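Local coordinates for cephalosporin acylase (Bacillus halodurans, PDB 2NLZ), which probably hydrolyses amide bonds as an N-terminal nucleophile acylase of the gamma-glutamyltranspeptidase family, with cephalosporins as presumed substrates, at residues D258-R263 with T455-L460; L95-V100 with D408-P413. The protein carries 1 engineered substitution. All blocks are in the same frame, centred on the assembly; numbering follows the deposited sequence.

Contact 1: residues D258-R263 with T455-L460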
# COMPACT_ATOMS: atom_id res chain seq x y z
N ASP D 258 27.29 -14.60 -21.03
CA ASP D 258 27.68 -13.24 -20.69
C ASP D 258 26.41 -12.41 -20.60
O ASP D 258 25.75 -12.19 -21.61
CB ASP D 258 28.63 -12.64 -21.71
CG ASP D 258 29.18 -11.28 -21.28
OD1 ASP D 258 28.43 -10.27 -21.32
OD2 ASP D 258 30.37 -11.23 -20.91
N TYR D 259 26.06 -11.98 -19.40
CA TYR D 259 24.92 -11.08 -19.22
C TYR D 259 25.37 -9.70 -18.75
O TYR D 259 25.53 -9.44 -17.55
CB TYR D 259 23.85 -11.68 -18.28
CG TYR D 259 22.54 -10.93 -18.37
CD1 TYR D 259 21.67 -11.14 -19.43
CD2 TYR D 259 22.18 -9.99 -17.40
CE1 TYR D 259 20.48 -10.45 -19.53
CE2 TYR D 259 21.00 -9.29 -17.49
CZ TYR D 259 20.15 -9.52 -18.56
OH TYR D 259 18.95 -8.83 -18.67
N ARG D 260 25.58 -8.83 -19.74
CA ARG D 260 25.95 -7.43 -19.54
C ARG D 260 27.22 -7.27 -18.72
O ARG D 260 27.28 -6.45 -17.80
CB ARG D 260 24.78 -6.65 -18.92
CG ARG D 260 23.44 -7.11 -19.44
CD ARG D 260 22.40 -6.05 -19.37
NE ARG D 260 21.09 -6.57 -19.74
CZ ARG D 260 20.59 -6.53 -20.97
NH1 ARG D 260 21.30 -6.00 -21.96
NH2 ARG D 260 19.39 -7.02 -21.21
N GLY D 261 28.22 -8.08 -19.06
CA GLY D 261 29.54 -8.04 -18.42
C GLY D 261 29.77 -9.12 -17.38
O GLY D 261 30.90 -9.61 -17.21
N TYR D 262 28.69 -9.48 -16.69
CA TYR D 262 28.69 -10.56 -15.71
C TYR D 262 28.59 -11.90 -16.44
O TYR D 262 28.22 -11.95 -17.62
CB TYR D 262 27.50 -10.41 -14.76
CG TYR D 262 27.56 -9.21 -13.83
CD1 TYR D 262 27.97 -9.36 -12.51
CD2 TYR D 262 27.20 -7.94 -14.27
CE1 TYR D 262 28.03 -8.27 -11.65
CE2 TYR D 262 27.25 -6.84 -13.42
CZ TYR D 262 27.67 -7.02 -12.11
OH TYR D 262 27.74 -5.95 -11.24
N ARG D 263 28.92 -12.98 -15.74
CA ARG D 263 28.65 -14.32 -16.24
C ARG D 263 27.74 -15.08 -15.29
O ARG D 263 28.02 -15.19 -14.09
CB ARG D 263 29.94 -15.09 -16.53
CG ARG D 263 30.78 -14.49 -17.65
CD ARG D 263 31.65 -15.54 -18.32
NE ARG D 263 30.91 -16.38 -19.26
CZ ARG D 263 30.76 -16.11 -20.56
NH1 ARG D 263 31.31 -15.03 -21.08
NH2 ARG D 263 30.07 -16.94 -21.33
N THR D 455 19.37 -8.03 -10.05
CA THR D 455 20.72 -7.72 -9.60
C THR D 455 21.52 -6.94 -10.63
O THR D 455 22.02 -5.84 -10.34
CB THR D 455 21.46 -8.99 -9.18
OG1 THR D 455 20.71 -9.63 -8.14
CG2 THR D 455 22.83 -8.66 -8.63
N ILE D 456 21.62 -7.49 -11.83
CA ILE D 456 22.46 -6.90 -12.88
C ILE D 456 21.79 -5.68 -13.53
O ILE D 456 22.37 -4.59 -13.58
CB ILE D 456 22.88 -7.96 -13.94
CG1 ILE D 456 23.81 -9.00 -13.30
CG2 ILE D 456 23.51 -7.30 -15.15
CD1 ILE D 456 23.65 -10.41 -13.86
N ASP D 457 20.57 -5.86 -14.00
CA ASP D 457 19.86 -4.79 -14.70
C ASP D 457 19.36 -3.70 -13.80
O ASP D 457 19.36 -2.53 -14.17
CB ASP D 457 18.68 -5.36 -15.48
CG ASP D 457 19.12 -6.27 -16.58
OD1 ASP D 457 20.07 -5.91 -17.29
OD2 ASP D 457 18.49 -7.34 -16.72
N PHE D 458 18.90 -4.06 -12.61
CA PHE D 458 18.15 -3.09 -11.82
C PHE D 458 18.79 -2.70 -10.49
O PHE D 458 18.25 -1.87 -9.76
CB PHE D 458 16.70 -3.55 -11.68
CG PHE D 458 16.08 -3.97 -12.98
CD1 PHE D 458 16.14 -3.14 -14.10
CD2 PHE D 458 15.44 -5.19 -13.10
CE1 PHE D 458 15.58 -3.52 -15.31
CE2 PHE D 458 14.86 -5.57 -14.31
CZ PHE D 458 14.93 -4.73 -15.42
N GLY D 459 19.95 -3.29 -10.20
CA GLY D 459 20.81 -2.86 -9.09
C GLY D 459 20.24 -3.00 -7.68
O GLY D 459 20.58 -2.20 -6.78
N LEU D 460 19.39 -4.01 -7.50
CA LEU D 460 18.80 -4.30 -6.20
C LEU D 460 19.82 -5.00 -5.33
O LEU D 460 20.61 -5.81 -5.82
CB LEU D 460 17.56 -5.19 -6.36
CG LEU D 460 16.18 -4.54 -6.43
CD1 LEU D 460 16.24 -3.04 -6.72
CD2 LEU D 460 15.32 -5.27 -7.44
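D457, near the end of helix 444-457, holds the type I' hairpin turn from Y259 to Y262 with both of its carboxylate oxygens. Its CG lies anti to the carbonyl carbon (chi1 -65°), and the carboxylate meets the Y259 ring in edge-on fashion, the two planes 69° apart. OD2 of D457 sits in the plane of that ring and, through its syn lone pair, accepts a hydrogen bond of 2.5 Å from Y259 OH. The other oxygen, OD1, faces R260, whose chain runs extended from CG to NE across the carboxylate. R260 NE reaches D457 OD1 at 2.7 Å in a salt bridge whose hydrogen bond is bent and weak, with the guanidinium and carboxylate planes 57° apart. R260 also lays its CG over one face of the Y259 ring and gives NH2 to Y259 OH at 3.1 Å, close to the guanidinium plane; F286 O is a second partner of NH2.

I456 works one residue earlier. Its CG1 stands over a face of the Y262 ring, 3.9 Å from the centroid, in a CH-pi contact made tip to tip. The CG2 branch meets the edge of the Y259 ring at CD2, 3.8 Å away. K428 adds a cation-pi contact to Y262. Within the turn segment, D258 OD1 accepts from G261 N in an Asx motif.

Y259 OH thus gives to a carboxylate and receives from a guanidinium, and this linked arginine-tyrosine-aspartate arrangement would probably stabilise D457 as the anion while fixing the rotation of its carboxylate.

Contact 2: residues L95-V100 with D408-P413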
# COMPACT_ATOMS: atom_id res chain seq x y z
N LEU D 95 14.42 -50.64 -14.70
CA LEU D 95 13.32 -49.73 -15.02
C LEU D 95 13.35 -49.33 -16.49
O LEU D 95 14.11 -48.45 -16.89
CB LEU D 95 13.37 -48.48 -14.14
CG LEU D 95 12.10 -47.90 -13.49
CD1 LEU D 95 12.30 -46.43 -13.16
CD2 LEU D 95 10.84 -48.09 -14.32
N THR D 96 12.52 -50.00 -17.29
CA THR D 96 12.44 -49.71 -18.71
C THR D 96 11.06 -49.17 -19.05
O THR D 96 10.14 -49.26 -18.24
CB THR D 96 12.72 -50.95 -19.59
OG1 THR D 96 11.79 -52.00 -19.27
CG2 THR D 96 14.15 -51.46 -19.38
N MET D 97 10.94 -48.62 -20.26
CA MET D 97 9.70 -48.03 -20.73
C MET D 97 8.62 -49.08 -20.89
O MET D 97 7.46 -48.83 -20.55
CB MET D 97 9.94 -47.34 -22.07
CG MET D 97 9.29 -45.99 -22.19
SD MET D 97 9.62 -45.21 -23.80
CE MET D 97 11.39 -45.48 -24.01
N GLU D 98 8.99 -50.25 -21.41
CA GLU D 98 8.03 -51.33 -21.65
C GLU D 98 7.67 -52.14 -20.40
O GLU D 98 6.64 -52.82 -20.38
CB GLU D 98 8.47 -52.27 -22.79
CG GLU D 98 9.94 -52.70 -22.77
CD GLU D 98 10.82 -51.84 -23.67
OE1 GLU D 98 10.30 -51.29 -24.67
OE2 GLU D 98 12.02 -51.74 -23.38
N ALA D 99 8.51 -52.07 -19.38
CA ALA D 99 8.20 -52.71 -18.10
C ALA D 99 7.10 -51.96 -17.37
O ALA D 99 6.22 -52.56 -16.75
CB ALA D 99 9.45 -52.81 -17.24
N VAL D 100 7.15 -50.63 -17.45
CA VAL D 100 6.15 -49.78 -16.82
C VAL D 100 4.90 -49.64 -17.71
O VAL D 100 3.79 -49.46 -17.21
CB VAL D 100 6.75 -48.41 -16.37
CG1 VAL D 100 7.29 -47.62 -17.54
CG2 VAL D 100 5.74 -47.59 -15.58
N ASP D 408 13.30 -36.84 -26.08
CA ASP D 408 14.69 -37.02 -25.66
C ASP D 408 14.86 -37.46 -24.20
O ASP D 408 15.79 -38.19 -23.87
CB ASP D 408 15.49 -35.74 -25.91
CG ASP D 408 15.52 -35.34 -27.38
OD1 ASP D 408 15.41 -36.21 -28.27
OD2 ASP D 408 15.67 -34.13 -27.65
N ASN D 409 13.96 -37.00 -23.32
CA ASN D 409 13.95 -37.40 -21.91
C ASN D 409 13.07 -38.63 -21.66
O ASN D 409 12.39 -38.74 -20.63
CB ASN D 409 13.51 -36.22 -21.03
CG ASN D 409 13.79 -36.45 -19.56
OD1 ASN D 409 14.94 -36.54 -19.16
ND2 ASN D 409 12.73 -36.58 -18.77
N ALA D 410 13.08 -39.57 -22.61
CA ALA D 410 12.35 -40.83 -22.46
C ALA D 410 13.02 -41.70 -21.40
O ALA D 410 14.24 -41.69 -21.25
CB ALA D 410 12.29 -41.55 -23.78
N LEU D 411 12.21 -42.46 -20.67
CA LEU D 411 12.72 -43.35 -19.63
C LEU D 411 13.59 -44.44 -20.23
O LEU D 411 13.17 -45.17 -21.12
CB LEU D 411 11.57 -43.97 -18.83
CG LEU D 411 11.86 -45.10 -17.84
CD1 LEU D 411 12.81 -44.66 -16.74
CD2 LEU D 411 10.55 -45.58 -17.23
N LYS D 412 14.81 -44.52 -19.72
CA LYS D 412 15.77 -45.53 -20.12
C LYS D 412 16.43 -46.03 -18.84
O LYS D 412 16.61 -45.26 -17.90
CB LYS D 412 16.81 -44.91 -21.05
CG LYS D 412 17.21 -45.76 -22.24
CD LYS D 412 16.43 -45.37 -23.49
CE LYS D 412 17.04 -46.00 -24.73
NZ LYS D 412 16.52 -45.39 -25.98
N PRO D 413 16.77 -47.33 -18.78
CA PRO D 413 17.49 -47.84 -17.61
C PRO D 413 18.86 -47.21 -17.51
O PRO D 413 19.55 -47.09 -18.51
CB PRO D 413 17.62 -49.34 -17.89
CG PRO D 413 17.44 -49.48 -19.36
CD PRO D 413 16.49 -48.40 -19.75
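L411 is the central side chain of this contact: its CG stands anti to the backbone N (chi1 171°), sending both methyls at the start of helix 97-101. CD2 of L411 touches L95 CD2 at 3.9 Å, while CD1 meets the other methyl of L95; the two leucines cross at about a right angle. V100 CG1 lies 3.9 Å from L411 CD2, but V100 is poorly ordered, the contact less certain. Next to L411, the M97 chain bends at its last torsion (chi3 -46°), bringing CE 4.0 Å from A410 CB and close to the carbonyl of L411. P413 crosses T96 obliquely, its CG 3.8 Å from T96 CG2. No hydrogen bond crosses the interface.

T96 fits its methyl to the proline and its hydroxyl to the helix. With chi1 at 58°, T96 OG1 takes the crowded position between backbone N and carbonyl carbon and accepts from A99 N at 3.3 Å as the N-cap. An alanine here, lacking OG1 and CG2, would probably weaken the helix start and loosen the packing against P413. Further out, L403 backs M97 and V100, S402 pairs with the backbone of N409 and L411, and K415 NZ holds the carbonyls of D408 and A410.

The arrangement is that of a side-chain-capped helix N terminus packed against an irregular loop, the one between strands 392-393 and 424-428, through an apolar seam centred on one leucine.

How the contacts relate
From the N terminus, the chain first meets contact 2 at 95-100, entering helix 97-101, then contact 1 at 258-263, where strands 250-259 and 262-266 turn. It returns to contact 2 at 408-413, closing a loop of 307 residues, and only afterwards closes contact 1 at 455-460, after 191 residues. The two closures therefore cross rather than nest, the start of contact 1 lying inside the loop of contact 2. Their centres are 40 Å apart and they do not touch. Contact 1 ties a strand hairpin to the end of helix 444-457; contact 2 ties an early helix to the loop leading toward strand 424-428.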